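Local coordinates for protein SecB-like chaperone Rv1957 (PDB 5MTW) that acts as the chaperone of a toxin-antitoxin-chaperone system, keeping the antitoxin HigA1 from aggregating and being required for neutralization of the toxin HigB1, at residues 32-37 and 105-110. Residues are numbered along the deposited sequence; the frame is centred on the assembly and turned at random.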
loop_
_atom_site.group_PDB
_atom_site.type_symbol
_atom_site.label_atom_id
_atom_site.label_comp_id
_atom_site.label_asym_id
_atom_site.label_seq_id
_atom_site.Cartn_x
_atom_site.Cartn_y
_atom_site.Cartn_z
ATOM N N ARG A 32 -3.566 -3.711 -12.645
ATOM C CA ARG A 32 -3.619 -2.295 -12.360
ATOM C C ARG A 32 -5.027 -1.916 -11.778
ATOM O O ARG A 32 -6.041 -2.543 -12.070
ATOM C CB ARG A 32 -3.260 -1.448 -13.610
ATOM C CG ARG A 32 -4.363 -1.432 -14.684
ATOM C CD ARG A 32 -4.072 -0.457 -15.856
ATOM N NE ARG A 32 -5.005 -0.617 -16.979
ATOM C CZ ARG A 32 -5.188 0.227 -17.999
ATOM N NH1 ARG A 32 -4.521 1.346 -18.088
ATOM N NH2 ARG A 32 -6.070 -0.082 -18.948
ATOM N N LEU A 33 -5.010 -0.834 -11.034
ATOM C CA LEU A 33 -6.199 -0.119 -10.698
ATOM C C LEU A 33 -6.643 0.696 -11.944
ATOM O O LEU A 33 -5.855 1.473 -12.447
ATOM C CB LEU A 33 -5.923 0.734 -9.453
ATOM C CG LEU A 33 -7.121 1.615 -8.971
ATOM C CD1 LEU A 33 -8.172 0.790 -8.211
ATOM C CD2 LEU A 33 -6.609 2.728 -8.107
ATOM N N LEU A 34 -7.907 0.602 -12.355
ATOM C CA LEU A 34 -8.450 1.401 -13.476
ATOM C C LEU A 34 -9.036 2.702 -13.033
ATOM O O LEU A 34 -8.893 3.697 -13.697
ATOM C CB LEU A 34 -9.570 0.607 -14.229
ATOM C CG LEU A 34 -9.124 -0.630 -15.055
ATOM C CD1 LEU A 34 -10.280 -1.396 -15.753
ATOM C CD2 LEU A 34 -8.111 -0.222 -16.127
ATOM N N ARG A 35 -9.796 2.667 -11.918
ATOM C CA ARG A 35 -10.483 3.756 -11.413
ATOM C C ARG A 35 -10.850 3.523 -9.967
ATOM O O ARG A 35 -11.110 2.405 -9.547
ATOM C CB ARG A 35 -11.809 4.058 -12.154
ATOM C CG ARG A 35 -12.717 2.821 -12.326
ATOM C CD ARG A 35 -14.059 3.207 -13.020
ATOM N NE ARG A 35 -14.947 2.045 -13.053
ATOM C CZ ARG A 35 -15.693 1.562 -12.034
ATOM N NH1 ARG A 35 -15.708 2.064 -10.802
ATOM N NH2 ARG A 35 -16.401 0.487 -12.230
ATOM N N THR A 36 -11.059 4.645 -9.319
ATOM C CA THR A 36 -11.560 4.700 -7.918
ATOM C C THR A 36 -12.347 5.984 -7.542
ATOM O O THR A 36 -12.125 7.033 -8.068
ATOM C CB THR A 36 -10.398 4.433 -6.934
ATOM O OG1 THR A 36 -10.962 4.361 -5.626
ATOM C CG2 THR A 36 -9.316 5.431 -7.030
ATOM N N GLN A 37 -13.271 5.876 -6.601
ATOM C CA GLN A 37 -14.014 7.016 -6.123
ATOM C C GLN A 37 -14.460 6.636 -4.700
ATOM O O GLN A 37 -14.973 5.557 -4.505
ATOM C CB GLN A 37 -15.249 7.257 -6.989
ATOM C CG GLN A 37 -16.028 8.480 -6.578
ATOM C CD GLN A 37 -17.166 8.762 -7.575
ATOM O OE1 GLN A 37 -16.917 9.165 -8.697
ATOM N NE2 GLN A 37 -18.399 8.557 -7.159
ATOM N N ASP A 105 -16.275 3.045 -4.842
ATOM C CA ASP A 105 -16.515 2.320 -6.083
ATOM C C ASP A 105 -15.199 2.345 -6.867
ATOM O O ASP A 105 -14.652 3.421 -7.138
ATOM C CB ASP A 105 -17.661 2.961 -6.871
ATOM C CG ASP A 105 -17.805 2.377 -8.295
ATOM O OD1 ASP A 105 -17.817 1.109 -8.536
ATOM O OD2 ASP A 105 -17.920 3.215 -9.200
ATOM N N PHE A 106 -14.647 1.171 -7.086
ATOM C CA PHE A 106 -13.395 1.055 -7.771
ATOM C C PHE A 106 -13.338 -0.182 -8.675
ATOM O O PHE A 106 -14.098 -1.144 -8.493
ATOM C CB PHE A 106 -12.253 1.094 -6.729
ATOM C CG PHE A 106 -12.289 -0.027 -5.743
ATOM C CD1 PHE A 106 -13.076 0.048 -4.622
ATOM C CD2 PHE A 106 -11.600 -1.166 -5.973
ATOM C CE1 PHE A 106 -13.133 -1.003 -3.663
ATOM C CE2 PHE A 106 -11.632 -2.240 -5.082
ATOM C CZ PHE A 106 -12.395 -2.155 -3.902
ATOM N N GLU A 107 -12.361 -0.228 -9.573
ATOM C CA GLU A 107 -12.245 -1.367 -10.433
ATOM C C GLU A 107 -10.784 -1.729 -10.765
ATOM O O GLU A 107 -10.000 -0.822 -11.019
ATOM C CB GLU A 107 -12.928 -1.030 -11.768
ATOM C CG GLU A 107 -13.037 -2.204 -12.700
ATOM C CD GLU A 107 -13.750 -1.828 -14.013
ATOM O OE1 GLU A 107 -13.867 -0.646 -14.333
ATOM O OE2 GLU A 107 -14.242 -2.755 -14.698
ATOM N N PHE A 108 -10.436 -2.992 -10.558
ATOM C CA PHE A 108 -9.151 -3.529 -10.844
ATOM C C PHE A 108 -9.178 -4.305 -12.181
ATOM O O PHE A 108 -10.216 -4.862 -12.622
ATOM C CB PHE A 108 -8.660 -4.440 -9.674
ATOM C CG PHE A 108 -7.973 -3.655 -8.543
ATOM C CD1 PHE A 108 -6.612 -3.387 -8.608
ATOM C CD2 PHE A 108 -8.690 -3.150 -7.433
ATOM C CE1 PHE A 108 -5.960 -2.615 -7.604
ATOM C CE2 PHE A 108 -8.061 -2.399 -6.445
ATOM C CZ PHE A 108 -6.686 -2.201 -6.493
ATOM N N ALA A 109 -8.012 -4.357 -12.811
ATOM C CA ALA A 109 -7.807 -5.084 -14.009
ATOM C C ALA A 109 -6.582 -5.930 -13.946
ATOM O O ALA A 109 -5.588 -5.432 -13.436
ATOM C CB ALA A 109 -7.544 -4.131 -15.121
ATOM N N ALA A 110 -6.702 -7.145 -14.468
ATOM C CA ALA A 110 -5.638 -8.090 -14.715
ATOM C C ALA A 110 -5.472 -8.444 -16.254
ATOM O O ALA A 110 -6.431 -8.800 -16.983
ATOM C CB ALA A 110 -5.814 -9.342 -13.840
HETATM O O HOH W 1 -14.642 4.355 -9.667
#
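R35 sets CG between its backbone N and carbonyl carbon (chi1 50°), extends as far as NE and turns at CZ (chi4 78°), crossing the neighbouring strand above E107, which lies on the same face of the sheet. CB of E107 lies over the centre of one guanidinium face, and the two residues salt-bridge through a weak, bent bond from R35 NE to E107 OE1 (3.2 Å). R35 NH1 forms a salt bridge with D105 OD2 (3.0 Å) on the same face, and a weak but nearly straight hydrogen bond with D105 OD1 (3.2 Å), which lies in the guanidinium plane at its edge; the carboxylate plane is turned 43° from it. A water accepts from R35 NH1 and donates to D105 O, tying side chain to backbone. E107 OE2 pairs with R73 of strand 69-82. The strands run antiparallel, and a beta bulge at L34 shifts the register by one: L34 N bonds to E107 O (2.9 Å), E107 N to R35 O, and the L34 side chain points toward the neighbouring strand, its CG 3.8 Å from A109 CB. On the opposite face, L33 CD1 sits over the F108 ring, 3.9 Å from its centroid, a CH-pi contact, while T36 OG1 and Y147 OH of the covering helix 125-154 share a hydrogen bond. R35, T36 and Q37 also pair with a strand of a second subunit, and R32 and A109 each pack on an aromatic side chain of the bound antitoxin peptide. D105 and E107 would probably offset the charge of R35, with R73 doing the same for E107, while the helix-covered face stays mainly apolar.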